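Local structure of E3 SUMO-protein ligase SIZ1 (Saccharomyces cerevisiae, 3I2D) at residues T225-L229 and C268-Q272; V214-I220 and E301-E307; R258-P262 and L313-N319. The protein acts as an E3 ligase that attaches SUMO to septins and PCNA, using an SP-RING zinc finger that binds the E2 enzyme UBC9. The contacts are given in a common frame with arbitrary orientation. Numbering follows the deposited sequence.

Contact 1: T225-L229 and C268-Q272. With ZN (zinc ion), chain B.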
loop_
_atom_site.group_PDB
_atom_site.type_symbol
_atom_site.label_atom_id
_atom_site.label_comp_id
_atom_site.label_asym_id
_atom_site.label_seq_id
_atom_site.Cartn_x
_atom_site.Cartn_y
_atom_site.Cartn_z
ATOM N N THR A 225 -20.256 19.681 3.632
ATOM C CA THR A 225 -21.155 18.914 2.791
ATOM C C THR A 225 -22.380 19.728 2.385
ATOM O O THR A 225 -22.855 19.620 1.249
ATOM C CB THR A 225 -21.603 17.625 3.508
ATOM O OG1 THR A 225 -20.464 16.784 3.722
ATOM C CG2 THR A 225 -22.633 16.876 2.675
ATOM N N LEU A 226 -22.888 20.537 3.316
ATOM C CA LEU A 226 -24.068 21.360 3.065
ATOM C C LEU A 226 -23.798 22.424 2.025
ATOM O O LEU A 226 -24.641 22.686 1.164
ATOM C CB LEU A 226 -24.554 22.011 4.359
ATOM C CG LEU A 226 -25.428 21.073 5.188
ATOM C CD1 LEU A 226 -25.984 21.801 6.399
ATOM C CD2 LEU A 226 -26.561 20.557 4.312
ATOM N N LEU A 227 -22.624 23.046 2.116
ATOM C CA LEU A 227 -22.225 24.067 1.165
ATOM C C LEU A 227 -22.097 23.448 -0.216
ATOM O O LEU A 227 -22.518 24.050 -1.206
ATOM C CB LEU A 227 -20.897 24.681 1.575
ATOM C CG LEU A 227 -20.981 25.721 2.678
ATOM C CD1 LEU A 227 -19.618 26.357 2.848
ATOM C CD2 LEU A 227 -22.020 26.768 2.310
ATOM N N TYR A 228 -21.513 22.251 -0.283
ATOM C CA TYR A 228 -21.377 21.555 -1.561
ATOM C C TYR A 228 -22.774 21.192 -2.072
ATOM O O TYR A 228 -23.111 21.448 -3.230
ATOM C CB TYR A 228 -20.555 20.271 -1.405
ATOM C CG TYR A 228 -20.260 19.602 -2.727
ATOM C CD1 TYR A 228 -19.131 19.953 -3.469
ATOM C CD2 TYR A 228 -21.147 18.677 -3.274
ATOM C CE1 TYR A 228 -18.894 19.407 -4.722
ATOM C CE2 TYR A 228 -20.925 18.126 -4.530
ATOM C CZ TYR A 228 -19.798 18.496 -5.251
ATOM O OH TYR A 228 -19.583 17.966 -6.503
ATOM N N LEU A 229 -23.585 20.599 -1.199
ATOM C CA LEU A 229 -24.939 20.197 -1.558
ATOM C C LEU A 229 -25.741 21.357 -2.155
ATOM O O LEU A 229 -26.636 21.147 -2.971
ATOM C CB LEU A 229 -25.661 19.642 -0.330
ATOM C CG LEU A 229 -27.121 19.260 -0.566
ATOM C CD1 LEU A 229 -27.210 18.057 -1.478
ATOM C CD2 LEU A 229 -27.771 18.954 0.747
ATOM N N CYS A 268 -12.025 15.171 -2.788
ATOM C CA CYS A 268 -13.098 14.684 -3.650
ATOM C C CYS A 268 -14.251 15.677 -3.791
ATOM O O CYS A 268 -14.730 16.246 -2.812
ATOM C CB CYS A 268 -13.624 13.321 -3.158
ATOM S SG CYS A 268 -12.619 11.842 -3.646
ATOM N N LYS A 269 -14.673 15.893 -5.032
ATOM C CA LYS A 269 -15.774 16.798 -5.334
ATOM C C LYS A 269 -17.017 15.985 -5.645
ATOM O O LYS A 269 -17.373 15.789 -6.805
ATOM C CB LYS A 269 -15.439 17.679 -6.538
ATOM C CG LYS A 269 -14.567 18.884 -6.233
ATOM C CD LYS A 269 -13.101 18.538 -6.051
ATOM C CE LYS A 269 -12.317 19.786 -5.631
ATOM N NZ LYS A 269 -12.565 20.951 -6.544
ATOM N N HIS A 270 -17.658 15.479 -4.603
ATOM C CA HIS A 270 -18.870 14.696 -4.781
ATOM C C HIS A 270 -19.385 14.232 -3.428
ATOM O O HIS A 270 -18.620 14.058 -2.481
ATOM C CB HIS A 270 -18.637 13.500 -5.740
ATOM C CG HIS A 270 -17.590 12.525 -5.287
ATOM N ND1 HIS A 270 -17.794 11.633 -4.256
ATOM C CD2 HIS A 270 -16.328 12.301 -5.729
ATOM C CE1 HIS A 270 -16.704 10.906 -4.081
ATOM N NE2 HIS A 270 -15.799 11.291 -4.963
ATOM N N LEU A 271 -20.698 14.069 -3.351
ATOM C CA LEU A 271 -21.370 13.643 -2.139
ATOM C C LEU A 271 -21.161 12.169 -1.810
ATOM O O LEU A 271 -20.925 11.814 -0.650
ATOM C CB LEU A 271 -22.859 13.921 -2.280
ATOM C CG LEU A 271 -23.487 14.886 -1.285
ATOM C CD1 LEU A 271 -22.617 16.123 -1.099
ATOM C CD2 LEU A 271 -24.863 15.254 -1.806
ATOM N N GLN A 272 -21.248 11.320 -2.833
ATOM C CA GLN A 272 -21.092 9.876 -2.666
ATOM C C GLN A 272 -19.786 9.477 -1.991
ATOM O O GLN A 272 -18.702 9.820 -2.457
ATOM C CB GLN A 272 -21.205 9.161 -4.026
ATOM C CG GLN A 272 -21.149 7.614 -3.974
ATOM C CD GLN A 272 -22.111 7.010 -2.946
ATOM O OE1 GLN A 272 -23.282 7.401 -2.866
ATOM N NE2 GLN A 272 -21.623 6.046 -2.166
HETATM ZN ZN ZN B . -13.735 10.879 -5.169
HETATM O O HOH W 1 -22.226 15.783 -5.966
#

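Contact 2: V214-I220 and E301-E307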
loop_
_atom_site.group_PDB
_atom_site.type_symbol
_atom_site.label_atom_id
_atom_site.label_comp_id
_atom_site.label_asym_id
_atom_site.label_seq_id
_atom_site.Cartn_x
_atom_site.Cartn_y
_atom_site.Cartn_z
ATOM N N VAL A 214 -7.685 6.719 9.615
ATOM C CA VAL A 214 -8.704 7.487 8.924
ATOM C C VAL A 214 -9.715 8.032 9.931
ATOM O O VAL A 214 -10.097 9.189 9.845
ATOM C CB VAL A 214 -9.444 6.635 7.864
ATOM C CG1 VAL A 214 -10.542 7.460 7.200
ATOM C CG2 VAL A 214 -8.469 6.153 6.814
ATOM N N LEU A 215 -10.147 7.212 10.887
ATOM C CA LEU A 215 -11.110 7.666 11.902
ATOM C C LEU A 215 -10.533 8.746 12.811
ATOM O O LEU A 215 -11.268 9.527 13.400
ATOM C CB LEU A 215 -11.567 6.509 12.790
ATOM C CG LEU A 215 -12.301 5.326 12.161
ATOM C CD1 LEU A 215 -12.660 4.339 13.265
ATOM C CD2 LEU A 215 -13.557 5.799 11.427
ATOM N N GLN A 216 -9.214 8.783 12.925
ATOM C CA GLN A 216 -8.530 9.744 13.776
ATOM C C GLN A 216 -8.169 10.987 12.972
ATOM O O GLN A 216 -7.482 11.892 13.444
ATOM C CB GLN A 216 -7.274 9.079 14.370
ATOM C CG GLN A 216 -6.254 10.022 15.005
ATOM C CD GLN A 216 -4.938 9.325 15.334
ATOM O OE1 GLN A 216 -4.441 8.503 14.552
ATOM N NE2 GLN A 216 -4.357 9.664 16.484
ATOM N N HIS A 217 -8.637 11.032 11.737
ATOM C CA HIS A 217 -8.353 12.174 10.888
ATOM C C HIS A 217 -9.580 13.059 10.934
ATOM O O HIS A 217 -10.707 12.566 10.865
ATOM C CB HIS A 217 -8.065 11.706 9.461
ATOM C CG HIS A 217 -7.914 12.818 8.470
ATOM N ND1 HIS A 217 -8.957 13.651 8.120
ATOM C CD2 HIS A 217 -6.854 13.207 7.720
ATOM C CE1 HIS A 217 -8.548 14.503 7.195
ATOM N NE2 HIS A 217 -7.276 14.254 6.934
ATOM N N PRO A 218 -9.378 14.384 11.066
ATOM C CA PRO A 218 -10.487 15.345 11.121
ATOM C C PRO A 218 -11.535 14.958 10.089
ATOM O O PRO A 218 -11.231 14.863 8.903
ATOM C CB PRO A 218 -9.808 16.667 10.776
ATOM C CG PRO A 218 -8.442 16.495 11.342
ATOM C CD PRO A 218 -8.082 15.082 10.954
ATOM N N LYS A 219 -12.761 14.707 10.523
ATOM C CA LYS A 219 -13.774 14.332 9.556
ATOM C C LYS A 219 -14.103 15.486 8.613
ATOM O O LYS A 219 -13.506 16.550 8.696
ATOM C CB LYS A 219 -15.032 13.812 10.261
ATOM C CG LYS A 219 -15.499 14.608 11.438
ATOM C CD LYS A 219 -16.753 13.972 12.061
ATOM C CE LYS A 219 -16.437 12.721 12.876
ATOM N NZ LYS A 219 -15.737 11.708 12.067
ATOM N N ILE A 220 -15.014 15.252 7.681
ATOM C CA ILE A 220 -15.432 16.280 6.750
ATOM C C ILE A 220 -16.730 16.711 7.412
ATOM O O ILE A 220 -17.736 16.003 7.358
ATOM C CB ILE A 220 -15.692 15.678 5.351
ATOM C CG1 ILE A 220 -14.399 15.067 4.815
ATOM C CG2 ILE A 220 -16.196 16.737 4.382
ATOM C CD1 ILE A 220 -14.608 14.237 3.578
ATOM N N GLU A 301 -3.468 9.724 3.734
ATOM C CA GLU A 301 -3.531 10.859 4.654
ATOM C C GLU A 301 -4.699 11.807 4.411
ATOM O O GLU A 301 -5.110 12.529 5.317
ATOM C CB GLU A 301 -2.224 11.656 4.613
ATOM C CG GLU A 301 -1.676 11.898 3.221
ATOM C CD GLU A 301 -0.654 10.842 2.800
ATOM O OE1 GLU A 301 -0.983 9.626 2.820
ATOM O OE2 GLU A 301 0.484 11.240 2.450
ATOM N N ASN A 302 -5.237 11.808 3.199
ATOM C CA ASN A 302 -6.357 12.685 2.870
ATOM C C ASN A 302 -7.709 12.015 3.005
ATOM O O ASN A 302 -8.737 12.621 2.703
ATOM C CB ASN A 302 -6.218 13.194 1.445
ATOM C CG ASN A 302 -5.051 14.124 1.283
ATOM O OD1 ASN A 302 -4.732 14.544 0.172
ATOM N ND2 ASN A 302 -4.407 14.461 2.390
ATOM N N LEU A 303 -7.708 10.764 3.452
ATOM C CA LEU A 303 -8.944 10.016 3.596
ATOM C C LEU A 303 -9.595 10.365 4.937
ATOM O O LEU A 303 -8.992 10.179 5.994
ATOM C CB LEU A 303 -8.642 8.520 3.502
ATOM C CG LEU A 303 -9.744 7.569 3.019
ATOM C CD1 LEU A 303 -10.157 7.949 1.609
ATOM C CD2 LEU A 303 -9.241 6.127 3.038
ATOM N N ALA A 304 -10.818 10.885 4.884
ATOM C CA ALA A 304 -11.555 11.264 6.087
ATOM C C ALA A 304 -13.009 10.774 6.080
ATOM O O ALA A 304 -13.611 10.597 5.024
ATOM C CB ALA A 304 -11.528 12.779 6.250
ATOM N N ILE A 305 -13.564 10.563 7.268
ATOM C CA ILE A 305 -14.943 10.120 7.406
ATOM C C ILE A 305 -15.817 11.321 7.115
ATOM O O ILE A 305 -15.456 12.439 7.459
ATOM C CB ILE A 305 -15.255 9.660 8.863
ATOM C CG1 ILE A 305 -14.500 8.369 9.182
ATOM C CG2 ILE A 305 -16.769 9.470 9.054
ATOM C CD1 ILE A 305 -14.761 7.270 8.196
ATOM N N SER A 306 -16.961 11.094 6.478
ATOM C CA SER A 306 -17.897 12.172 6.185
ATOM C C SER A 306 -18.916 12.205 7.311
ATOM O O SER A 306 -19.727 11.298 7.445
ATOM C CB SER A 306 -18.618 11.929 4.865
ATOM O OG SER A 306 -19.875 12.584 4.846
ATOM N N GLU A 307 -18.865 13.256 8.116
ATOM C CA GLU A 307 -19.774 13.395 9.233
ATOM C C GLU A 307 -21.222 13.457 8.767
ATOM O O GLU A 307 -22.118 12.884 9.406
ATOM C CB GLU A 307 -19.431 14.647 10.028
ATOM C CG GLU A 307 -20.117 14.697 11.374
ATOM C CD GLU A 307 -19.771 15.943 12.151
ATOM O OE1 GLU A 307 -20.242 17.032 11.753
ATOM O OE2 GLU A 307 -19.021 15.826 13.150
HETATM O O HOH W 2 -12.010 10.710 9.497
HETATM O O HOH W 3 -19.803 15.373 6.114
#

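Contact 3: R258-P262 and L313-N319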
loop_
_atom_site.group_PDB
_atom_site.type_symbol
_atom_site.label_atom_id
_atom_site.label_comp_id
_atom_site.label_asym_id
_atom_site.label_seq_id
_atom_site.Cartn_x
_atom_site.Cartn_y
_atom_site.Cartn_z
ATOM N N ARG A 258 -24.452 -1.814 2.649
ATOM C CA ARG A 258 -24.613 -0.675 3.552
ATOM C C ARG A 258 -23.223 -0.222 3.991
ATOM O O ARG A 258 -22.396 -1.061 4.356
ATOM C CB ARG A 258 -25.398 -1.130 4.783
ATOM C CG ARG A 258 -25.508 -0.131 5.925
ATOM C CD ARG A 258 -26.693 0.792 5.713
ATOM N NE ARG A 258 -27.239 1.289 6.969
ATOM C CZ ARG A 258 -28.448 1.815 7.093
ATOM N NH1 ARG A 258 -29.250 1.915 6.041
ATOM N NH2 ARG A 258 -28.854 2.248 8.272
ATOM N N MET A 259 -22.951 1.081 3.948
ATOM C CA MET A 259 -21.652 1.574 4.389
ATOM C C MET A 259 -21.638 1.592 5.910
ATOM O O MET A 259 -22.688 1.683 6.563
ATOM C CB MET A 259 -21.374 2.993 3.877
ATOM C CG MET A 259 -20.783 3.079 2.477
ATOM S SD MET A 259 -20.662 4.822 1.932
ATOM C CE MET A 259 -22.347 5.218 1.444
ATOM N N LYS A 260 -20.436 1.519 6.466
ATOM C CA LYS A 260 -20.248 1.537 7.903
ATOM C C LYS A 260 -19.248 2.669 8.230
ATOM O O LYS A 260 -19.260 3.236 9.319
ATOM C CB LYS A 260 -19.740 0.157 8.350
ATOM C CG LYS A 260 -19.886 -0.130 9.833
ATOM C CD LYS A 260 -19.409 -1.553 10.221
ATOM C CE LYS A 260 -20.286 -2.664 9.612
ATOM N NZ LYS A 260 -21.725 -2.596 10.049
ATOM N N TYR A 261 -18.384 3.001 7.275
ATOM C CA TYR A 261 -17.407 4.082 7.457
ATOM C C TYR A 261 -17.391 4.930 6.184
ATOM O O TYR A 261 -16.496 4.776 5.350
ATOM C CB TYR A 261 -16.008 3.518 7.697
ATOM C CG TYR A 261 -15.933 2.543 8.835
ATOM C CD1 TYR A 261 -16.063 1.172 8.616
ATOM C CD2 TYR A 261 -15.747 2.989 10.141
ATOM C CE1 TYR A 261 -16.009 0.273 9.669
ATOM C CE2 TYR A 261 -15.691 2.100 11.209
ATOM C CZ TYR A 261 -15.823 0.745 10.965
ATOM O OH TYR A 261 -15.769 -0.130 12.023
ATOM N N PRO A 262 -18.360 5.856 6.039
ATOM C CA PRO A 262 -18.467 6.718 4.864
ATOM C C PRO A 262 -17.246 7.585 4.733
ATOM O O PRO A 262 -16.860 8.259 5.681
ATOM C CB PRO A 262 -19.718 7.550 5.141
ATOM C CG PRO A 262 -20.373 6.881 6.303
ATOM C CD PRO A 262 -19.220 6.384 7.104
ATOM N N LEU A 313 -26.343 7.635 8.275
ATOM C CA LEU A 313 -26.105 6.201 8.411
ATOM C C LEU A 313 -26.366 5.675 9.816
ATOM O O LEU A 313 -26.909 4.585 9.996
ATOM C CB LEU A 313 -24.664 5.901 7.995
ATOM C CG LEU A 313 -24.391 4.781 6.995
ATOM C CD1 LEU A 313 -25.381 4.778 5.837
ATOM C CD2 LEU A 313 -22.975 4.967 6.493
ATOM N N GLN A 314 -25.974 6.464 10.809
ATOM C CA GLN A 314 -26.142 6.088 12.206
ATOM C C GLN A 314 -27.526 6.470 12.713
ATOM O O GLN A 314 -27.786 6.398 13.910
ATOM C CB GLN A 314 -25.076 6.785 13.061
ATOM C CG GLN A 314 -24.437 5.893 14.107
ATOM C CD GLN A 314 -23.674 4.730 13.489
ATOM O OE1 GLN A 314 -24.244 3.911 12.764
ATOM N NE2 GLN A 314 -22.378 4.651 13.780
ATOM N N ASN A 315 -28.407 6.879 11.805
ATOM C CA ASN A 315 -29.759 7.284 12.172
ATOM C C ASN A 315 -30.768 6.933 11.097
ATOM O O ASN A 315 -31.701 7.696 10.841
ATOM C CB ASN A 315 -29.800 8.786 12.417
ATOM C CG ASN A 315 -29.196 9.170 13.736
ATOM O OD1 ASN A 315 -29.914 9.405 14.700
ATOM N ND2 ASN A 315 -27.869 9.220 13.797
ATOM N N CYS A 316 -30.585 5.772 10.479
ATOM C CA CYS A 316 -31.470 5.329 9.417
ATOM C C CYS A 316 -31.797 3.852 9.584
ATOM O O CYS A 316 -31.031 3.111 10.198
ATOM C CB CYS A 316 -30.795 5.569 8.073
ATOM S SG CYS A 316 -31.832 5.256 6.666
ATOM N N GLN A 317 -32.933 3.424 9.041
ATOM C CA GLN A 317 -33.339 2.031 9.153
ATOM C C GLN A 317 -32.365 1.111 8.436
ATOM O O GLN A 317 -32.032 1.325 7.268
ATOM C CB GLN A 317 -34.748 1.837 8.598
ATOM C CG GLN A 317 -35.801 2.634 9.339
ATOM C CD GLN A 317 -37.207 2.154 9.049
ATOM O OE1 GLN A 317 -37.546 0.996 9.312
ATOM N NE2 GLN A 317 -38.038 3.043 8.507
ATOM N N LYS A 318 -31.923 0.084 9.160
ATOM C CA LYS A 318 -30.966 -0.911 8.682
ATOM C C LYS A 318 -31.213 -1.433 7.260
ATOM O O LYS A 318 -30.333 -2.069 6.667
ATOM C CB LYS A 318 -30.940 -2.085 9.669
ATOM C CG LYS A 318 -29.912 -3.168 9.374
ATOM C CD LYS A 318 -30.017 -4.327 10.378
ATOM C CE LYS A 318 -29.772 -3.865 11.820
ATOM N NZ LYS A 318 -29.725 -5.001 12.790
ATOM N N ASN A 319 -32.392 -1.153 6.711
ATOM C CA ASN A 319 -32.742 -1.623 5.371
ATOM C C ASN A 319 -32.952 -0.525 4.322
ATOM O O ASN A 319 -33.310 -0.811 3.182
ATOM C CB ASN A 319 -33.997 -2.482 5.457
ATOM C CG ASN A 319 -35.150 -1.735 6.079
ATOM O OD1 ASN A 319 -35.007 -1.135 7.151
ATOM N ND2 ASN A 319 -36.301 -1.759 5.412
HETATM O O HOH W 4 -26.070 2.235 9.009
#

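Contact 1: T225-L229 and C268-Q272
This is a small, mainly apolar helix-to-loop contact. It joins helix 222-234 to the zinc-binding loop of the SP-RING domain, between strands 262-265 and 274-275. Leu-271 is its centre. Its CD1 lies 3.7 Å from CD2 of Tyr-228 and 3.8 Å from CG2 of Thr-225. Its CD2 lies 3.7 Å from CD1 of Leu-229. Thr-225 and Leu-229 are one helical turn apart, so the leucine packs against a single patch of the helix. The Tyr-228 side chain reaches toward the loop, and its OH comes 3.1 Å from Lys-269 O. A water bridges Tyr-228 OH and Leu-271 N, each at 3.5 Å, through weak hydrogen bonds. On the other side of the loop, Cys-268 SG and His-270 NE2 each bind zinc at 2.1 Å. Cys-291 and Cys-294 complete the site of three cysteines and one histidine. The loop thus has two faces: metal ligation holds one, and the other packs on the helix mainly through apolar side chains.

Contact 2: V214-I220 and E301-E307
Val-214, near the end of helix 207-215, overlaps strand 303-305 of the SP-RING domain. Its CG2 is 3.9 Å from Leu-303 CD2, and its CG1 is 4.3 Å from Ile-305 CD1. Leu-215 adds to this packing, with its CD2 3.5 Å from Ile-305 CG1. The chain then leaves the helix and runs beside the strand. His-217 packs against the strand, with ND1 3.3 Å from Ala-304 CB and Leu-303 O over one ring face. The same ND1 donates to Pro-218 O at 2.7 Å, which helps orient the ring. Further on, the backbones join. Ile-220 N donates to Ile-305 O at 2.9 Å, and Glu-307 N donates to Ile-220 O at 3.1 Å. These two bonds flank Ser-306 and make a single beta bridge between it and Ile-220. One water links Val-214 O (2.5 Å), His-217 O (2.6 Å) and Ile-305 N (2.7 Å). Ser-306 is the N-cap of helix 307-313, its OG hydrogen-bonded to Val-309 N. Strand 303-305 is an edge of the three-stranded SP-RING sheet, with 262-265 on its other side. Backbone bonds and a bridging water therefore satisfy polar groups along this edge, while apolar side chains pack the helix end against it.

Contact 3: R258-P262 and L313-N319
Arg-258 and Leu-313 bury far more surface here than the other residues. The Arg-258 side chain reaches into the bend that follows helix 307-313. Its NH2 donates to Cys-316 O at 3.0 Å and its NH1 to Gln-317 O at 3.1 Å. Both hydrogen bonds are weak in angle. Lys-318 CA lies over one face of the guanidinium, 3.8 Å from NH2. Leu-313 CD1 lies over the opposite face, 4.1 Å from NE. A water accepts from Arg-258 NE at 2.5 Å and donates to Leu-313 O at 2.7 Å, so the arginine also meets the end of the helix. Both segments belong to the SP-RING zinc finger. The contact joins the loop leading into strand 262-265 to the chain that leaves helix 307-313 for strand 322-326. Leu-313 provides the apolar part. Its CD2 is 3.6 Å from Met-259 CB and 3.2 Å from Pro-262 CG, and it also lies 3.3 Å from Met-259 O. Pro-262 also touches Val-309 and Asp-310 of the same helix. Leu-250 touches the side chains of Arg-258, Leu-313 and Cys-316. On the other side of the loop, Asp-275 OD2 accepts from the backbone N atoms of Lys-260 and Tyr-261.

In the fold
All three contacts lie on the same side of the chain's centre and involve the SP-RING part. Contact 1 holds two zinc ligands. In contact 2 the Leu-303 side chain is about 8 Å from the zinc, and in contact 3 the Met-259 side chain is about 12 Å from it. Contacts 2 and 3 have centres 17 Å apart but share the sheet: Ser-306 N lies 2.9 Å from Pro-262 O, a probable hydrogen bond. Leu-215 CD2 also packs 3.8 Å from Tyr-261 CD2. Contacts 1 and 3 meet at Gln-272 NE2 and Met-259 CE, 3.8 Å apart. Contacts 1 and 2, with centres 14 Å apart, do not touch, but their successive helices 207-215 and 222-234 both pack on the SP-RING domain.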